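Local structure of enoyl-CoA hydratase (Mycobacterium avium subsp. paratuberculosis, 4LK5) at residues A134-P139 with D152-S157; A183-I188 with L206-V211; Y73-P78 with A127-V132. The protein probably hydrates the double bond of enoyl-CoA thioesters and has a crotonase-like fold. All coordinates share one frame; numbering follows the deposited sequence.

Contact 1: A134-P139 with D152-S157; sequences AVVQGP and DVVLAS
Val153 starts the pairing with Ala134: its carbonyl O takes the N-H of Ala134 at 2.9 Å, nearly straight at 174°. Next comes Val154, which sits level with Ala134 and sends its own backbone N-H the other way, to Thr212 OG1. Its CG1, anti to the backbone N (chi1 -173°), meets Val136 CG2 at 4.1 Å. Leu155 joins twice, its N to Ala134 O (2.9 Å) and its O to Val136 N (2.8 Å), while its side chain and that of Val135 stand on the opposite face, against Val227 and Phe220 of helix 217-233. Ala156 returns to the face of Val154 and brings its CA to 3.4 Å from Val136 O in a CA-H...O contact. Ser157 closes the ladder, its N bonded to Val136 O at 3.0 Å and its CB resting 3.5 Å from Gln137 O; its hydroxyl turns to Asn159 N. Ile188 of the second subunit packs on Val154, so the Val154 face lies near the trimer interface. The connection from strand 132-136 to its parallel neighbour 153-157 runs through short strand 139-141 and helix 143-150, a beta-alpha-beta crossover in the core sheet of the crotonase-like fold.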
loop_
_atom_site.group_PDB
_atom_site.type_symbol
_atom_site.label_atom_id
_atom_site.label_comp_id
_atom_site.label_asym_id
_atom_site.label_seq_id
_atom_site.Cartn_x
_atom_site.Cartn_y
_atom_site.Cartn_z
ATOM N N ALA C 134 11.995 -9.786 -12.959
ATOM C CA ALA C 134 10.994 -10.183 -13.926
ATOM C C ALA C 134 11.007 -9.290 -15.155
ATOM O O ALA C 134 10.876 -8.079 -15.074
ATOM C CB ALA C 134 9.609 -10.183 -13.309
ATOM N N VAL C 135 11.107 -9.928 -16.303
ATOM C CA VAL C 135 11.327 -9.277 -17.566
ATOM C C VAL C 135 10.090 -9.490 -18.401
ATOM O O VAL C 135 9.921 -10.536 -18.979
ATOM C CB VAL C 135 12.519 -9.941 -18.288
ATOM C CG1 VAL C 135 12.713 -9.320 -19.666
ATOM C CG2 VAL C 135 13.776 -9.822 -17.451
ATOM N N VAL C 136 9.233 -8.491 -18.475
ATOM C CA VAL C 136 7.899 -8.680 -19.002
ATOM C C VAL C 136 7.790 -7.986 -20.373
ATOM O O VAL C 136 7.606 -6.785 -20.418
ATOM C CB VAL C 136 6.879 -8.174 -17.952
ATOM C CG1 VAL C 136 5.451 -8.449 -18.373
ATOM C CG2 VAL C 136 7.123 -8.866 -16.614
ATOM N N GLN C 137 7.942 -8.736 -21.478
ATOM C CA GLN C 137 7.971 -8.107 -22.830
ATOM C C GLN C 137 6.583 -8.061 -23.416
ATOM O O GLN C 137 6.346 -7.293 -24.326
ATOM C CB GLN C 137 8.908 -8.765 -23.888
ATOM C CG GLN C 137 9.916 -9.818 -23.448
ATOM C CD GLN C 137 9.251 -11.150 -23.134
ATOM O OE1 GLN C 137 8.293 -11.593 -23.812
ATOM N NE2 GLN C 137 9.744 -11.794 -22.062
ATOM N N GLY C 138 5.668 -8.881 -22.908
ATOM C CA GLY C 138 4.313 -8.866 -23.425
ATOM C C GLY C 138 3.268 -9.220 -22.398
ATOM O O GLY C 138 3.378 -8.818 -21.266
ATOM N N PRO C 139 2.226 -9.965 -22.799
ATOM C CA PRO C 139 1.165 -10.301 -21.832
ATOM C C PRO C 139 1.634 -11.096 -20.618
ATOM O O PRO C 139 2.524 -11.962 -20.725
ATOM C CB PRO C 139 0.174 -11.116 -22.668
ATOM C CG PRO C 139 0.388 -10.655 -24.076
ATOM C CD PRO C 139 1.845 -10.291 -24.191
ATOM N N ASP C 152 11.453 -9.053 -7.287
ATOM C CA ASP C 152 11.944 -7.846 -6.592
ATOM C C ASP C 152 11.940 -6.619 -7.491
ATOM O O ASP C 152 11.758 -5.467 -7.063
ATOM C CB ASP C 152 13.366 -8.115 -6.139
ATOM C CG ASP C 152 13.455 -9.348 -5.252
ATOM O OD1 ASP C 152 12.654 -9.460 -4.279
ATOM O OD2 ASP C 152 14.289 -10.219 -5.548
ATOM N N VAL C 153 12.159 -6.885 -8.756
ATOM C CA VAL C 153 12.238 -5.854 -9.740
ATOM C C VAL C 153 11.386 -6.340 -10.893
ATOM O O VAL C 153 11.510 -7.491 -11.301
ATOM C CB VAL C 153 13.717 -5.677 -10.165
ATOM C CG1 VAL C 153 13.821 -4.822 -11.410
ATOM C CG2 VAL C 153 14.496 -5.064 -9.028
ATOM N N VAL C 154 10.506 -5.484 -11.389
ATOM C CA VAL C 154 9.709 -5.831 -12.549
ATOM C C VAL C 154 9.912 -4.806 -13.658
ATOM O O VAL C 154 9.519 -3.663 -13.532
ATOM C CB VAL C 154 8.231 -5.975 -12.172
ATOM C CG1 VAL C 154 7.402 -6.507 -13.330
ATOM C CG2 VAL C 154 8.106 -6.897 -10.988
ATOM N N LEU C 155 10.552 -5.243 -14.743
ATOM C CA LEU C 155 10.800 -4.416 -15.922
ATOM C C LEU C 155 9.795 -4.796 -17.000
ATOM O O LEU C 155 9.681 -5.945 -17.369
ATOM C CB LEU C 155 12.208 -4.670 -16.432
ATOM C CG LEU C 155 13.428 -3.985 -15.769
ATOM C CD1 LEU C 155 13.171 -3.391 -14.412
ATOM C CD2 LEU C 155 14.601 -4.927 -15.710
ATOM N N ALA C 156 9.059 -3.807 -17.475
ATOM C CA ALA C 156 8.067 -4.000 -18.489
ATOM C C ALA C 156 8.351 -3.199 -19.785
ATOM O O ALA C 156 8.916 -2.101 -19.756
ATOM C CB ALA C 156 6.712 -3.628 -17.929
ATOM N N SER C 157 7.987 -3.815 -20.911
ATOM C CA SER C 157 7.857 -3.161 -22.204
ATOM C C SER C 157 6.565 -2.357 -22.276
ATOM O O SER C 157 5.553 -2.710 -21.649
ATOM C CB SER C 157 7.805 -4.221 -23.308
ATOM O OG SER C 157 7.346 -3.659 -24.525
#

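Contact 2: A183-I188 with L206-V211; sequences AAVGRI and LAWGLV
Val185 does most of the touching, and does it with one methyl. CG1 lies 3.3 Å from Trp208 O, a close van der Waals approach, and also reaches Trp208 CB at 3.9 Å and Leu210 CB at 3.9 Å. A chi1 of -62° puts CG1 anti to the carbonyl carbon of Val185, which turns this branch into the bend between Trp208 and Leu210. Leu210 adds its CD1 to the same methyl, so CG1 meets both residues flanking Gly209. The indole ring of Trp208 is met obliquely by CG1. Next to Val185, Ala184 CB rests against Gly209 O at 3.6 Å. The meeting is one of van der Waals contacts, methyls set against the carbonyl oxygens of Trp208 and Gly209 and against aliphatic carbons.

One shell out, the bend keeps its shape through Gly209, whose N bonds back to Leu206 O at 3.1 Å and whose positive phi (85°) lets the chain leave helix 202-208. The Trp208 ring is steadied by a cation-pi contact with Arg189 and by packing on Leu200, Gln192 and Met193. On the other segment, Gly186 leaves helix 177-185 with positive phi and serves as N-cap of helix 187-195. Farther out the site runs into the trimer: Ile188 of the second subunit packs on Ala184, and the guanidinium of Arg187 bonds to Asn247 and to the backbone O of Cys151 in the third subunit. What receives Val185 is thus a helix C-terminus closed by a Schellman motif.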
loop_
_atom_site.group_PDB
_atom_site.type_symbol
_atom_site.label_atom_id
_atom_site.label_comp_id
_atom_site.label_asym_id
_atom_site.label_seq_id
_atom_site.Cartn_x
_atom_site.Cartn_y
_atom_site.Cartn_z
ATOM N N ALA C 183 0.170 -5.622 -1.782
ATOM C CA ALA C 183 1.410 -5.214 -1.181
ATOM C C ALA C 183 2.105 -4.129 -2.021
ATOM O O ALA C 183 2.942 -3.354 -1.498
ATOM C CB ALA C 183 2.346 -6.409 -1.010
ATOM N N ALA C 184 1.815 -4.095 -3.324
ATOM C CA ALA C 184 2.408 -3.068 -4.179
ATOM C C ALA C 184 1.461 -1.880 -4.404
ATOM O O ALA C 184 1.881 -0.755 -4.270
ATOM C CB ALA C 184 2.841 -3.667 -5.489
ATOM N N VAL C 185 0.181 -2.132 -4.682
ATOM C CA VAL C 185 -0.718 -1.093 -5.156
ATOM C C VAL C 185 -1.882 -0.769 -4.205
ATOM O O VAL C 185 -2.686 0.119 -4.520
ATOM C CB VAL C 185 -1.302 -1.471 -6.562
ATOM C CG1 VAL C 185 -0.209 -1.589 -7.596
ATOM C CG2 VAL C 185 -2.090 -2.772 -6.528
ATOM N N GLY C 186 -1.991 -1.490 -3.079
ATOM C CA GLY C 186 -3.087 -1.311 -2.120
ATOM C C GLY C 186 -4.381 -2.130 -2.382
ATOM O O GLY C 186 -4.611 -2.703 -3.427
ATOM N N ARG C 187 -5.246 -2.140 -1.391
ATOM C CA ARG C 187 -6.422 -2.953 -1.402
ATOM C C ARG C 187 -7.470 -2.668 -2.518
ATOM O O ARG C 187 -7.972 -3.612 -3.140
ATOM C CB ARG C 187 -7.075 -2.789 -0.049
ATOM C CG ARG C 187 -8.326 -3.595 0.093
ATOM C CD ARG C 187 -8.873 -3.523 1.492
ATOM N NE ARG C 187 -10.143 -4.189 1.439
ATOM C CZ ARG C 187 -11.283 -3.596 1.136
ATOM N NH1 ARG C 187 -11.321 -2.294 0.925
ATOM N NH2 ARG C 187 -12.389 -4.316 1.089
ATOM N N ILE C 188 -7.821 -1.401 -2.764
ATOM C CA ILE C 188 -8.894 -1.087 -3.721
ATOM C C ILE C 188 -8.494 -1.547 -5.127
ATOM O O ILE C 188 -9.296 -2.177 -5.862
ATOM C CB ILE C 188 -9.237 0.428 -3.699
ATOM C CG1 ILE C 188 -9.946 0.797 -2.414
ATOM C CG2 ILE C 188 -10.121 0.852 -4.860
ATOM C CD1 ILE C 188 -11.104 -0.108 -2.038
ATOM N N LEU C 206 2.960 1.169 -14.107
ATOM C CA LEU C 206 3.998 2.005 -13.491
ATOM C C LEU C 206 3.379 3.049 -12.542
ATOM O O LEU C 206 3.823 3.203 -11.418
ATOM C CB LEU C 206 4.825 2.711 -14.569
ATOM C CG LEU C 206 6.106 3.495 -14.156
ATOM C CD1 LEU C 206 7.092 2.636 -13.388
ATOM C CD2 LEU C 206 6.787 4.098 -15.383
ATOM N N ALA C 207 2.336 3.736 -13.002
ATOM C CA ALA C 207 1.699 4.797 -12.225
ATOM C C ALA C 207 1.133 4.255 -10.938
ATOM O O ALA C 207 1.173 4.925 -9.916
ATOM C CB ALA C 207 0.588 5.459 -13.037
ATOM N N TRP C 208 0.586 3.042 -10.999
ATOM C CA TRP C 208 0.009 2.369 -9.830
ATOM C C TRP C 208 1.026 1.907 -8.779
ATOM O O TRP C 208 0.640 1.568 -7.665
ATOM C CB TRP C 208 -0.746 1.123 -10.287
ATOM C CG TRP C 208 -2.134 1.374 -10.831
ATOM C CD1 TRP C 208 -2.646 2.563 -11.306
ATOM C CD2 TRP C 208 -3.168 0.396 -10.996
ATOM N NE1 TRP C 208 -3.940 2.384 -11.717
ATOM C CE2 TRP C 208 -4.286 1.066 -11.558
ATOM C CE3 TRP C 208 -3.262 -0.981 -10.716
ATOM C CZ2 TRP C 208 -5.494 0.405 -11.838
ATOM C CZ3 TRP C 208 -4.435 -1.634 -10.988
ATOM C CH2 TRP C 208 -5.555 -0.938 -11.534
ATOM N N GLY C 209 2.301 1.837 -9.143
ATOM C CA GLY C 209 3.329 1.187 -8.310
ATOM C C GLY C 209 3.452 -0.317 -8.486
ATOM O O GLY C 209 3.992 -0.996 -7.620
ATOM N N LEU C 210 2.966 -0.854 -9.602
ATOM C CA LEU C 210 2.958 -2.302 -9.797
ATOM C C LEU C 210 4.246 -2.801 -10.407
ATOM O O LEU C 210 4.550 -3.982 -10.270
ATOM C CB LEU C 210 1.802 -2.745 -10.714
ATOM C CG LEU C 210 1.481 -4.240 -10.862
ATOM C CD1 LEU C 210 0.965 -4.781 -9.554
ATOM C CD2 LEU C 210 0.424 -4.508 -11.929
ATOM N N VAL C 211 4.981 -1.933 -11.124
ATOM C CA VAL C 211 6.259 -2.337 -11.739
ATOM C C VAL C 211 7.338 -1.294 -11.584
ATOM O O VAL C 211 7.084 -0.135 -11.290
ATOM C CB VAL C 211 6.141 -2.673 -13.241
ATOM C CG1 VAL C 211 5.038 -3.702 -13.466
ATOM C CG2 VAL C 211 5.876 -1.431 -14.071
#

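Contact 3: Y73-P78 with A127-V132; sequences YAATDP and ALPHPV
Leu128 reaches across to Ala75 with a single methyl: CD1 lies on the backbone of the helix end, 3.5 Å from Ala75 CA and 3.6 Å from Ala75 N. The CB of Leu128 does not point at the helix; with CG anti to the backbone N (chi1 -167°), it is the far end of the side chain that makes the approach. The two branches divide the work. CD1 covers Ala75, including its CB at 3.9 Å, and also touches Ala74 O, while CD2 meets Ala74 CB at 4.3 Å.

Pro129 comes in beside the leucine, its ring carbon CD 4.0 Å from Ala75 CB, so the alanine methyl is shared between Leu128 and the proline. His130 directs its CB toward the helix, and its imidazole stands obliquely by Ala74 O, with CD2 at 4.1 Å, a loose van der Waals approach. The small side chains of Ala74 and Ala75 let the connecting segment come near, with Ala75 CA 5.4 Å from Leu128 CA. Within each segment local bonds hold the backbone: His130 N turns back to Leu128 O at 2.7 Å, and Tyr73 O accepts both the N-H and the hydroxyl of Thr76 in the final turn of the helix.

The contact therefore joins the C-terminal end of helix 61-76 to the link between helix 113-127 and strand 132-136. Leu128 also packs on Val83 of strand 82-87, Ala74 on Phe46 of strand 45-50, and Pro129 on Ala240 of helix 236-250.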
loop_
_atom_site.group_PDB
_atom_site.type_symbol
_atom_site.label_atom_id
_atom_site.label_comp_id
_atom_site.label_asym_id
_atom_site.label_seq_id
_atom_site.Cartn_x
_atom_site.Cartn_y
_atom_site.Cartn_z
ATOM N N TYR C 73 17.355 -24.247 -6.407
ATOM C CA TYR C 73 18.773 -24.458 -6.740
ATOM C C TYR C 73 19.604 -23.173 -6.639
ATOM O O TYR C 73 20.710 -23.163 -6.101
ATOM C CB TYR C 73 18.941 -25.027 -8.152
ATOM C CG TYR C 73 20.383 -25.113 -8.502
ATOM C CD1 TYR C 73 21.214 -26.037 -7.842
ATOM C CD2 TYR C 73 20.954 -24.239 -9.424
ATOM C CE1 TYR C 73 22.567 -26.105 -8.117
ATOM C CE2 TYR C 73 22.308 -24.305 -9.722
ATOM C CZ TYR C 73 23.112 -25.234 -9.064
ATOM O OH TYR C 73 24.465 -25.297 -9.340
ATOM N N ALA C 74 19.050 -22.087 -7.156
ATOM C CA ALA C 74 19.749 -20.823 -7.229
ATOM C C ALA C 74 20.036 -20.171 -5.872
ATOM O O ALA C 74 20.869 -19.260 -5.794
ATOM C CB ALA C 74 18.960 -19.876 -8.107
ATOM N N ALA C 75 19.344 -20.606 -4.817
ATOM C CA ALA C 75 19.621 -20.103 -3.469
ATOM C C ALA C 75 20.894 -20.697 -2.897
ATOM O O ALA C 75 21.525 -20.063 -2.054
ATOM C CB ALA C 75 18.456 -20.391 -2.534
ATOM N N THR C 76 21.248 -21.913 -3.339
ATOM C CA THR C 76 22.432 -22.638 -2.834
ATOM C C THR C 76 23.698 -22.170 -3.555
ATOM O O THR C 76 24.742 -21.966 -2.944
ATOM C CB THR C 76 22.304 -24.197 -2.981
ATOM O OG1 THR C 76 22.454 -24.628 -4.355
ATOM C CG2 THR C 76 20.970 -24.693 -2.434
ATOM N N ASP C 77 23.580 -21.969 -4.863
ATOM C CA ASP C 77 24.743 -21.827 -5.735
ATOM C C ASP C 77 25.468 -20.469 -5.593
ATOM O O ASP C 77 24.922 -19.429 -5.974
ATOM C CB ASP C 77 24.314 -22.064 -7.190
ATOM C CG ASP C 77 25.486 -22.313 -8.098
ATOM O OD1 ASP C 77 26.271 -21.363 -8.307
ATOM O OD2 ASP C 77 25.632 -23.459 -8.576
ATOM N N PRO C 78 26.728 -20.489 -5.106
ATOM C CA PRO C 78 27.415 -19.231 -4.771
ATOM C C PRO C 78 27.804 -18.399 -6.001
ATOM O O PRO C 78 28.045 -17.195 -5.861
ATOM C CB PRO C 78 28.658 -19.696 -4.005
ATOM C CG PRO C 78 28.902 -21.109 -4.465
ATOM C CD PRO C 78 27.657 -21.641 -5.128
ATOM N N ALA C 127 12.098 -16.301 -0.929
ATOM C CA ALA C 127 13.194 -16.747 -0.068
ATOM C C ALA C 127 14.606 -16.579 -0.708
ATOM O O ALA C 127 15.607 -16.741 -0.022
ATOM C CB ALA C 127 12.966 -18.204 0.322
ATOM N N LEU C 128 14.680 -16.247 -1.999
ATOM C CA LEU C 128 15.968 -16.219 -2.723
ATOM C C LEU C 128 16.914 -15.027 -2.350
ATOM O O LEU C 128 16.596 -13.873 -2.645
ATOM C CB LEU C 128 15.659 -16.212 -4.221
ATOM C CG LEU C 128 16.727 -16.466 -5.303
ATOM C CD1 LEU C 128 17.865 -17.309 -4.777
ATOM C CD2 LEU C 128 16.088 -17.133 -6.534
ATOM N N PRO C 129 18.073 -15.294 -1.716
ATOM C CA PRO C 129 18.989 -14.221 -1.250
ATOM C C PRO C 129 19.723 -13.415 -2.348
ATOM O O PRO C 129 20.881 -13.023 -2.179
ATOM C CB PRO C 129 20.017 -14.961 -0.383
ATOM C CG PRO C 129 19.486 -16.332 -0.184
ATOM C CD PRO C 129 18.529 -16.630 -1.298
ATOM N N HIS C 130 19.041 -13.149 -3.449
ATOM C CA HIS C 130 19.598 -12.399 -4.514
ATOM C C HIS C 130 18.497 -11.607 -5.149
ATOM O O HIS C 130 17.315 -11.938 -4.992
ATOM C CB HIS C 130 20.244 -13.364 -5.526
ATOM C CG HIS C 130 21.394 -14.125 -4.954
ATOM N ND1 HIS C 130 22.575 -13.514 -4.587
ATOM C CD2 HIS C 130 21.516 -15.422 -4.595
ATOM C CE1 HIS C 130 23.392 -14.410 -4.061
ATOM N NE2 HIS C 130 22.776 -15.581 -4.062
ATOM N N PRO C 131 18.857 -10.538 -5.870
ATOM C CA PRO C 131 17.790 -9.842 -6.582
ATOM C C PRO C 131 17.204 -10.752 -7.643
ATOM O O PRO C 131 17.956 -11.425 -8.350
ATOM C CB PRO C 131 18.519 -8.662 -7.212
ATOM C CG PRO C 131 19.611 -8.367 -6.245
ATOM C CD PRO C 131 20.082 -9.728 -5.798
ATOM N N VAL C 132 15.880 -10.808 -7.716
ATOM C CA VAL C 132 15.193 -11.585 -8.733
ATOM C C VAL C 132 14.429 -10.647 -9.653
ATOM O O VAL C 132 13.611 -9.869 -9.179
ATOM C CB VAL C 132 14.219 -12.573 -8.097
ATOM C CG1 VAL C 132 13.445 -13.301 -9.196
ATOM C CG2 VAL C 132 14.969 -13.553 -7.215
#

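Along the chain the order is contact 3, contact 1, contact 2, each closing before the next opens. Contact 3 leads straight into contact 1, since Val132 begins strand 132-136; their centres are 19 Å apart, and Asp152 OD2 probably hydrogen-bonds to Val132 N at 2.8 Å. Contacts 1 and 2 have centres 15 Å apart and touch where Val154 O meets Val211 CB, at the approach to sheet strand 213-215. Contacts 2 and 3 lie 26 Å apart, centre to centre, and do not meet. Contact 1 pairs two neighbouring parallel strands inside the six-stranded sheet, and contact 3 ties in helix 61-76. Contacts 1 and 2 both touch the second subunit; contact 2 also reaches the third.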